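Local coordinates for protein FAD-dependent oxidoreductase (Actinomadura kijaniata, PDB 3M9V) that probably acts as a flavin-dependent oxidoreductase of the acyl-CoA dehydrogenase family in the biosynthesis of D-kijanose, and binds dTDP, at residues L110-E115 and E128-G133; T170-A175 and T179-N184. One frame throughout, in Å; residues are numbered along the deposited sequence.

Contact 1 joins two helices of the N-terminal region and contact 2 two ends of strands in the middle region. Their centres lie about 16 Å apart, and their nearest atoms, about 4 Å apart, do not touch. The dTDP site relates them: Thr111, Tyr114 and Glu115 of contact 1 hold the thymine and sugar, while Asn184 of contact 2 makes a weak hydrogen bond to the diphosphate. Contact 2 also carries Ser173, which binds FMN in another structure of this protein; its Val172 side chain is about 7 Å from that of Ile145, another FMN-binding residue. The apolar packing of contact 2 stands back, the Phe181 side chain being about 12 Å from the bound dTDP.

Contact 1: L110-E115 and E128-G133; sequences LTLGYE and ERILRG. With TYD (thymidine-5'-diphosphate), chain B.
Leu112 and Leu131 mark the nearest approach of the two backbones, with CA atoms 7.2 Å apart. Helix segments 110-115 and 128-133 run roughly antiparallel, at 142° between their directions, and their axes come within 9.7 Å. The side chains that meet are all apolar. Leu112 CB meets Leu131 CD2 at 3.8 Å, while Leu112 CD1 reaches Ile130 CG2 at 3.6 Å, the side chains of Leu112 and Ile130 crossing at about a right angle. At Gly113, Leu131 CD1 lies 4.0 Å from the backbone N. These helices, 96-118 and 121-136, are consecutive in the chain and form an antiparallel helical hairpin in the N-terminal helical region of the acyl-CoA dehydrogenase fold. The first also serves the dTDP pocket. Tyr114 points away from segment 128-133, and with CG anti to the backbone N (chi1 178°) its ring lies over one face of the thymine, whose N3 is 3.4 Å from Tyr114 CD1, offset toward the rim of the ring. Replacing Tyr114 by an alanine would probably strip one face of the thymine of its aromatic cover and let the base shift. Thr111 packs against the sugar through CB and CG2. Glu115 bends at chi2 (-71°), turning its carboxylate away from segment 128-133 and toward the deoxyribose, where OE1 accepts a hydrogen bond from the ligand's O3' at 3.0 Å; Arg242 NH1 salt-bridges this same oxygen.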
ATOM      1  N   LEU A 110      -2.192  25.393 -27.554  1.00 19.48           N
ATOM      2  CA  LEU A 110      -2.420  26.249 -26.400  1.00 20.47           C
ATOM      3  C   LEU A 110      -1.243  27.151 -26.063  1.00 20.79           C
ATOM      4  O   LEU A 110      -1.467  28.310 -25.728  1.00 22.68           O
ATOM      5  CB  LEU A 110      -2.751  25.412 -25.157  1.00 17.71           C
ATOM      6  CG  LEU A 110      -3.967  24.483 -25.257  1.00 21.61           C
ATOM      7  CD1 LEU A 110      -4.060  23.641 -23.953  1.00 23.97           C
ATOM      8  CD2 LEU A 110      -5.244  25.327 -25.449  1.00 19.25           C
ATOM      9  N   THR A 111      -0.005  26.682 -26.122  1.00 20.01           N
ATOM     10  CA  THR A 111       1.043  27.624 -25.731  1.00 21.22           C
ATOM     11  C   THR A 111       1.385  28.578 -26.882  1.00 22.82           C
ATOM     12  O   THR A 111       1.828  29.702 -26.632  1.00 24.28           O
ATOM     13  CB  THR A 111       2.309  26.885 -25.259  1.00 20.94           C
ATOM     14  OG1 THR A 111       2.692  25.954 -26.278  1.00 22.80           O
ATOM     15  CG2 THR A 111       2.018  26.086 -24.009  1.00 21.16           C
ATOM     16  N   LEU A 112       1.202  28.153 -28.135  1.00 22.11           N
ATOM     17  CA  LEU A 112       1.404  29.062 -29.256  1.00 23.83           C
ATOM     18  C   LEU A 112       0.308  30.112 -29.254  1.00 25.47           C
ATOM     19  O   LEU A 112       0.607  31.256 -29.574  1.00 25.33           O
ATOM     20  CB  LEU A 112       1.469  28.388 -30.627  1.00 22.09           C
ATOM     21  CG  LEU A 112       2.816  27.713 -30.898  1.00 26.26           C
ATOM     22  CD1 LEU A 112       2.740  27.011 -32.257  1.00 26.86           C
ATOM     23  CD2 LEU A 112       4.015  28.665 -30.757  1.00 20.86           C
ATOM     24  N   GLY A 113      -0.919  29.712 -28.929  1.00 27.14           N
ATOM     25  CA  GLY A 113      -2.028  30.646 -28.764  1.00 28.28           C
ATOM     26  C   GLY A 113      -1.764  31.726 -27.726  1.00 30.39           C
ATOM     27  O   GLY A 113      -2.248  32.858 -27.809  1.00 31.36           O
ATOM     28  N   TYR A 114      -0.964  31.403 -26.721  1.00 29.62           N
ATOM     29  CA  TYR A 114      -0.609  32.411 -25.742  1.00 29.22           C
ATOM     30  C   TYR A 114       0.522  33.309 -26.245  1.00 30.59           C
ATOM     31  O   TYR A 114       0.600  34.491 -25.900  1.00 30.07           O
ATOM     32  CB  TYR A 114      -0.154  31.669 -24.484  1.00 29.12           C
ATOM     33  CG  TYR A 114       0.302  32.574 -23.366  1.00 29.00           C
ATOM     34  CD1 TYR A 114      -0.544  32.844 -22.289  1.00 30.01           C
ATOM     35  CD2 TYR A 114       1.566  33.156 -23.396  1.00 30.59           C
ATOM     36  CE1 TYR A 114      -0.122  33.666 -21.257  1.00 34.30           C
ATOM     37  CE2 TYR A 114       1.995  33.990 -22.371  1.00 34.52           C
ATOM     38  CZ  TYR A 114       1.133  34.245 -21.322  1.00 34.65           C
ATOM     39  OH  TYR A 114       1.538  35.067 -20.297  1.00 41.92           O
ATOM     40  N   GLU A 115       1.441  32.752 -27.024  1.00 30.11           N
ATOM     41  CA  GLU A 115       2.474  33.573 -27.661  1.00 32.31           C
ATOM     42  C   GLU A 115       1.828  34.584 -28.613  1.00 31.46           C
ATOM     43  O   GLU A 115       2.147  35.770 -28.612  1.00 29.78           O
ATOM     44  CB  GLU A 115       3.419  32.691 -28.477  1.00 32.62           C
ATOM     45  CG  GLU A 115       4.331  31.807 -27.644  1.00 36.82           C
ATOM     46  CD  GLU A 115       5.385  32.645 -26.942  1.00 38.44           C
ATOM     47  OE1 GLU A 115       6.260  32.092 -26.247  1.00 43.36           O
ATOM     48  OE2 GLU A 115       5.359  33.881 -27.109  1.00 40.03           O
ATOM     49  N   GLU A 128       1.524  32.889 -35.162  1.00 29.88           N
ATOM     50  CA  GLU A 128       0.376  32.967 -36.085  1.00 30.77           C
ATOM     51  C   GLU A 128       0.564  32.114 -37.345  1.00 30.96           C
ATOM     52  O   GLU A 128      -0.334  31.387 -37.798  1.00 29.26           O
ATOM     53  CB  GLU A 128       0.045  34.417 -36.494  1.00 31.55           C
ATOM     54  CG  GLU A 128      -1.157  34.460 -37.422  1.00 33.72           C
ATOM     55  CD  GLU A 128      -1.685  35.836 -37.775  1.00 38.85           C
ATOM     56  OE1 GLU A 128      -2.303  35.926 -38.852  1.00 45.82           O
ATOM     57  OE2 GLU A 128      -1.556  36.812 -37.008  1.00 41.43           O
ATOM     58  N   ARG A 129       1.766  32.182 -37.907  1.00 30.29           N
ATOM     59  CA  ARG A 129       2.025  31.362 -39.088  1.00 31.87           C
ATOM     60  C   ARG A 129       1.887  29.878 -38.765  1.00 29.47           C
ATOM     61  O   ARG A 129       1.208  29.129 -39.469  1.00 28.98           O
ATOM     62  CB  ARG A 129       3.384  31.650 -39.735  1.00 31.94           C
ATOM     63  CG  ARG A 129       3.350  31.208 -41.199  1.00 43.36           C
ATOM     64  CD  ARG A 129       4.074  32.134 -42.185  1.00 59.53           C
ATOM     65  NE  ARG A 129       5.512  32.230 -41.922  1.00 62.93           N
ATOM     66  CZ  ARG A 129       6.114  33.298 -41.407  1.00 64.97           C
ATOM     67  NH1 ARG A 129       7.424  33.259 -41.201  1.00 68.96           N
ATOM     68  NH2 ARG A 129       5.425  34.396 -41.113  1.00 60.33           N
ATOM     69  N   ILE A 130       2.516  29.447 -37.674  1.00 28.64           N
ATOM     70  CA  ILE A 130       2.406  28.028 -37.334  1.00 26.44           C
ATOM     71  C   ILE A 130       0.971  27.547 -37.068  1.00 24.68           C
ATOM     72  O   ILE A 130       0.555  26.464 -37.495  1.00 24.39           O
ATOM     73  CB  ILE A 130       3.338  27.697 -36.161  1.00 25.48           C
ATOM     74  CG1 ILE A 130       4.768  28.000 -36.605  1.00 25.30           C
ATOM     75  CG2 ILE A 130       3.166  26.238 -35.779  1.00 25.21           C
ATOM     76  CD1 ILE A 130       5.810  27.905 -35.507  1.00 31.92           C
ATOM     77  N   LEU A 131       0.235  28.347 -36.303  1.00 24.80           N
ATOM     78  CA  LEU A 131      -1.142  28.057 -35.907  1.00 24.04           C
ATOM     79  C   LEU A 131      -2.069  27.914 -37.123  1.00 25.41           C
ATOM     80  O   LEU A 131      -2.831  26.937 -37.185  1.00 21.58           O
ATOM     81  CB  LEU A 131      -1.672  29.103 -34.910  1.00 25.27           C
ATOM     82  CG  LEU A 131      -1.117  29.151 -33.476  1.00 27.14           C
ATOM     83  CD1 LEU A 131      -1.434  30.505 -32.822  1.00 24.32           C
ATOM     84  CD2 LEU A 131      -1.716  28.039 -32.590  1.00 21.16           C
ATOM     85  N   ARG A 132      -2.008  28.824 -38.100  1.00 23.59           N
ATOM     86  CA  ARG A 132      -2.801  28.551 -39.307  1.00 24.54           C
ATOM     87  C   ARG A 132      -2.263  27.339 -40.041  1.00 24.30           C
ATOM     88  O   ARG A 132      -3.017  26.557 -40.601  1.00 24.63           O
ATOM     89  CB  ARG A 132      -2.888  29.722 -40.291  1.00 25.24           C
ATOM     90  CG  ARG A 132      -2.254  31.001 -39.819  1.00 30.52           C
ATOM     91  CD  ARG A 132      -2.514  32.088 -40.849  1.00 40.33           C
ATOM     92  NE  ARG A 132      -3.944  32.361 -40.931  1.00 44.41           N
ATOM     93  CZ  ARG A 132      -4.489  33.489 -40.494  1.00 45.31           C
ATOM     94  NH1 ARG A 132      -5.797  33.658 -40.582  1.00 40.78           N
ATOM     95  NH2 ARG A 132      -3.708  34.425 -39.967  1.00 44.38           N
ATOM     96  N   GLY A 133      -0.954  27.127 -40.028  1.00 24.23           N
ATOM     97  CA  GLY A 133      -0.502  25.814 -40.478  1.00 25.77           C
ATOM     98  C   GLY A 133      -1.215  24.611 -39.872  1.00 27.82           C
ATOM     99  O   GLY A 133      -1.570  23.650 -40.577  1.00 26.38           O
TER
HETATM  100  PA  TYD B 901       7.491  25.537 -22.123  1.00 58.48           P
HETATM  101  O1A TYD B 901       8.379  25.341 -23.337  1.00 60.80           O
HETATM  102  O2A TYD B 901       6.852  24.348 -21.428  1.00 62.40           O
HETATM  103  O3A TYD B 901       8.272  26.424 -21.036  1.00 63.19           O
HETATM  104  PB  TYD B 901       9.876  26.471 -21.146  1.00 70.29           P
HETATM  105  O1B TYD B 901      10.255  25.041 -21.484  1.00 71.46           O
HETATM  106  O2B TYD B 901      10.179  26.867 -19.715  1.00 71.57           O
HETATM  107  O3B TYD B 901      10.104  27.520 -22.219  1.00 70.58           O
HETATM  108  O5' TYD B 901       6.364  26.658 -22.392  1.00 55.06           O
HETATM  109  C5' TYD B 901       6.670  28.031 -22.631  1.00 43.96           C
HETATM  110  C4' TYD B 901       5.395  28.398 -23.378  1.00 41.60           C
HETATM  111  O4' TYD B 901       4.279  28.410 -22.498  1.00 31.81           O
HETATM  112  C3' TYD B 901       5.426  29.753 -24.060  1.00 38.68           C
HETATM  113  O3' TYD B 901       5.380  29.375 -25.438  1.00 44.05           O
HETATM  114  C2' TYD B 901       4.072  30.370 -23.745  1.00 37.02           C
HETATM  115  C1' TYD B 901       3.288  29.345 -22.931  1.00 33.08           C
HETATM  116  N1  TYD B 901       2.692  29.972 -21.743  1.00 26.06           N
HETATM  117  C2  TYD B 901       1.398  29.815 -21.469  1.00 27.73           C
HETATM  118  O2  TYD B 901       0.685  29.137 -22.246  1.00 26.90           O
HETATM  119  N3  TYD B 901       0.874  30.406 -20.373  1.00 27.04           N
HETATM  120  C4  TYD B 901       1.643  31.142 -19.536  1.00 29.74           C
HETATM  121  O4  TYD B 901       1.131  31.673 -18.528  1.00 30.15           O
HETATM  122  C5  TYD B 901       2.988  31.314 -19.813  1.00 28.48           C
HETATM  123  C5M TYD B 901       3.924  32.123 -18.955  1.00 27.73           C
HETATM  124  C6  TYD B 901       3.491  30.697 -20.950  1.00 29.04           C

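Contact 2: T170-A175 and T179-N184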
ATOM      1  N   THR A 170      16.352  14.244 -27.156  1.00 26.00           N
ATOM      2  CA  THR A 170      15.946  12.862 -27.024  1.00 25.59           C
ATOM      3  C   THR A 170      14.464  12.791 -26.680  1.00 26.08           C
ATOM      4  O   THR A 170      13.889  13.784 -26.238  1.00 27.34           O
ATOM      5  CB  THR A 170      16.829  12.162 -25.982  1.00 27.44           C
ATOM      6  OG1 THR A 170      16.563  10.758 -26.071  1.00 30.64           O
ATOM      7  CG2 THR A 170      16.606  12.725 -24.595  1.00 20.79           C
ATOM      8  N   LEU A 171      13.837  11.642 -26.915  1.00 25.30           N
ATOM      9  CA  LEU A 171      12.469  11.404 -26.472  1.00 23.57           C
ATOM     10  C   LEU A 171      11.512  12.391 -27.117  1.00 23.68           C
ATOM     11  O   LEU A 171      10.662  12.982 -26.443  1.00 22.64           O
ATOM     12  CB  LEU A 171      12.333  11.362 -24.942  1.00 23.87           C
ATOM     13  CG  LEU A 171      13.159  10.293 -24.216  1.00 24.18           C
ATOM     14  CD1 LEU A 171      12.908  10.318 -22.692  1.00 29.41           C
ATOM     15  CD2 LEU A 171      12.975   8.868 -24.739  1.00 26.31           C
ATOM     16  N   VAL A 172      11.621  12.559 -28.432  1.00 21.04           N
ATOM     17  CA  VAL A 172      10.775  13.563 -29.089  1.00 18.86           C
ATOM     18  C   VAL A 172       9.578  12.860 -29.710  1.00 18.73           C
ATOM     19  O   VAL A 172       9.666  12.383 -30.846  1.00 19.43           O
ATOM     20  CB  VAL A 172      11.545  14.291 -30.210  1.00 18.73           C
ATOM     21  CG1 VAL A 172      10.648  15.380 -30.810  1.00 21.04           C
ATOM     22  CG2 VAL A 172      12.841  14.920 -29.627  1.00 15.83           C
ATOM     23  N   SER A 173       8.460  12.788 -28.992  1.00 17.67           N
ATOM     24  CA  SER A 173       7.303  12.049 -29.501  1.00 19.29           C
ATOM     25  C   SER A 173       6.686  12.675 -30.760  1.00 20.33           C
ATOM     26  O   SER A 173       6.717  13.901 -30.899  1.00 21.08           O
ATOM     27  CB  SER A 173       6.215  11.987 -28.414  1.00 18.87           C
ATOM     28  OG  SER A 173       6.735  11.328 -27.270  1.00 21.00           O
ATOM     29  N   MET A 174       6.099  11.851 -31.625  1.00 18.69           N
ATOM     30  CA  MET A 174       5.459  12.337 -32.849  1.00 22.50           C
ATOM     31  C   MET A 174       6.470  12.764 -33.921  1.00 23.03           C
ATOM     32  O   MET A 174       6.081  13.162 -35.027  1.00 22.97           O
ATOM     33  CB  MET A 174       4.459  13.479 -32.571  1.00 20.22           C
ATOM     34  CG  MET A 174       3.422  13.634 -33.705  1.00 23.72           C
ATOM     35  SD  MET A 174       2.064  14.754 -33.347  1.00 28.77           S
ATOM     36  CE  MET A 174       2.915  16.215 -32.755  1.00 19.87           C
ATOM     37  N   ALA A 175       7.760  12.709 -33.597  1.00 20.97           N
ATOM     38  CA  ALA A 175       8.782  13.172 -34.538  1.00 24.44           C
ATOM     39  C   ALA A 175       8.662  12.599 -35.957  1.00 25.22           C
ATOM     40  O   ALA A 175       8.946  13.256 -36.954  1.00 24.92           O
ATOM     41  CB  ALA A 175      10.198  12.991 -33.975  1.00 21.77           C
ATOM     42  N   THR A 179       6.743  18.335 -38.783  1.00 21.59           N
ATOM     43  CA  THR A 179       7.156  19.213 -39.870  1.00 23.56           C
ATOM     44  C   THR A 179       7.899  20.366 -39.214  1.00 23.65           C
ATOM     45  O   THR A 179       8.765  20.989 -39.835  1.00 22.32           O
ATOM     46  CB  THR A 179       5.947  19.818 -40.620  1.00 22.16           C
ATOM     47  OG1 THR A 179       5.094  20.517 -39.689  1.00 23.42           O
ATOM     48  CG2 THR A 179       5.194  18.702 -41.332  1.00 20.55           C
ATOM     49  N   HIS A 180       7.545  20.671 -37.965  1.00 23.91           N
ATOM     50  CA  HIS A 180       8.177  21.791 -37.274  1.00 23.82           C
ATOM     51  C   HIS A 180       8.561  21.343 -35.871  1.00 25.88           C
ATOM     52  O   HIS A 180       7.759  20.647 -35.241  1.00 25.26           O
ATOM     53  CB  HIS A 180       7.191  22.927 -37.059  1.00 24.39           C
ATOM     54  CG  HIS A 180       6.750  23.638 -38.302  1.00 28.22           C
ATOM     55  ND1 HIS A 180       5.949  23.050 -39.258  1.00 32.40           N
ATOM     56  CD2 HIS A 180       6.938  24.922 -38.694  1.00 31.41           C
ATOM     57  CE1 HIS A 180       5.700  23.935 -40.208  1.00 32.61           C
ATOM     58  NE2 HIS A 180       6.278  25.081 -39.887  1.00 30.19           N
ATOM     59  N   PHE A 181       9.721  21.764 -35.373  1.00 22.19           N
ATOM     60  CA  PHE A 181      10.245  21.251 -34.105  1.00 22.70           C
ATOM     61  C   PHE A 181      10.642  22.454 -33.262  1.00 24.17           C
ATOM     62  O   PHE A 181      11.554  23.218 -33.639  1.00 25.07           O
ATOM     63  CB  PHE A 181      11.454  20.342 -34.356  1.00 21.01           C
ATOM     64  CG  PHE A 181      11.116  19.091 -35.101  1.00 21.54           C
ATOM     65  CD1 PHE A 181      10.934  17.890 -34.425  1.00 22.46           C
ATOM     66  CD2 PHE A 181      10.892  19.126 -36.470  1.00 23.53           C
ATOM     67  CE1 PHE A 181      10.591  16.730 -35.116  1.00 22.69           C
ATOM     68  CE2 PHE A 181      10.531  17.987 -37.172  1.00 19.99           C
ATOM     69  CZ  PHE A 181      10.385  16.790 -36.491  1.00 25.39           C
ATOM     70  N   VAL A 182       9.931  22.659 -32.155  1.00 25.53           N
ATOM     71  CA  VAL A 182      10.306  23.712 -31.214  1.00 24.75           C
ATOM     72  C   VAL A 182      11.353  23.154 -30.256  1.00 26.65           C
ATOM     73  O   VAL A 182      11.117  22.119 -29.634  1.00 25.79           O
ATOM     74  CB  VAL A 182       9.082  24.200 -30.425  1.00 26.16           C
ATOM     75  CG1 VAL A 182       9.453  25.313 -29.450  1.00 24.01           C
ATOM     76  CG2 VAL A 182       8.035  24.711 -31.367  1.00 23.20           C
ATOM     77  N   ILE A 183      12.515  23.798 -30.154  1.00 25.72           N
ATOM     78  CA  ILE A 183      13.675  23.162 -29.539  1.00 25.34           C
ATOM     79  C   ILE A 183      14.086  24.051 -28.376  1.00 28.51           C
ATOM     80  O   ILE A 183      14.168  25.271 -28.532  1.00 28.90           O
ATOM     81  CB  ILE A 183      14.869  23.080 -30.521  1.00 25.78           C
ATOM     82  CG1 ILE A 183      14.463  22.306 -31.778  1.00 26.33           C
ATOM     83  CG2 ILE A 183      16.085  22.367 -29.923  1.00 25.12           C
ATOM     84  CD1 ILE A 183      14.008  20.889 -31.488  1.00 20.95           C
ATOM     85  N   ASN A 184      14.323  23.459 -27.211  1.00 28.13           N
ATOM     86  CA  ASN A 184      14.838  24.254 -26.109  1.00 30.50           C
ATOM     87  C   ASN A 184      16.357  24.324 -26.214  1.00 29.77           C
ATOM     88  O   ASN A 184      17.038  23.298 -26.179  1.00 31.53           O
ATOM     89  CB  ASN A 184      14.456  23.618 -24.777  1.00 33.01           C
ATOM     90  CG  ASN A 184      12.977  23.779 -24.474  1.00 39.23           C
ATOM     91  OD1 ASN A 184      12.194  24.255 -25.304  1.00 43.97           O
ATOM     92  ND2 ASN A 184      12.595  23.408 -23.259  1.00 48.85           N
TER
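The carbonyl oxygen of Ala175 lies in the plane of the Phe181 ring, at its edge, 3.8 Å from CZ, and accepts a hydrogen bond from Arg203 NH2. Beside this oxygen the contact is apolar: Ala175 CB approaches Phe181 CE1 at 3.9 Å. Val172 adds a looser touch, its CG1 standing 4.4 Å from Phe181 CD1, again near the ring plane. Thus it is the rim of the phenyl ring, and not a face, that meets segment 170-175. With CG anti to the carbonyl carbon (chi1 -65°), the ring swings nearer to that segment than its CB direction alone would suggest.

Ala175 is brought here by a type II beta turn running from Val172. Met174 takes the left-handed backbone conformation (phi 74°) expected at the third position of such a turn, and the closing bond, Ala175 N to Val172 O, is weak at 3.4 Å. Ser173, the second residue of the turn, binds FMN in another structure of the protein; here its OG is hydrogen-bonded to Thr224 OG1, a tie that helps to fix its position. On the other segment, Thr179 OG1 lies in the plane of the His180 ring, 2.7 Å from ND1 in a hydrogen bond, and also receives the backbone N-H of Val140.

All this belongs to the beta domain in the middle of the acyl-CoA dehydrogenase fold. Strand 141-147 pairs antiparallel with 163-172 and parallel with 180-187, and its Cys142 touches both Val172 and Phe181. Residues of strands 225-234 and 196-202 and the ring of Phe208 also pack against this cluster: Val225 on Ala175, and Ile227, Val201 and the Phe208 ring on Phe181.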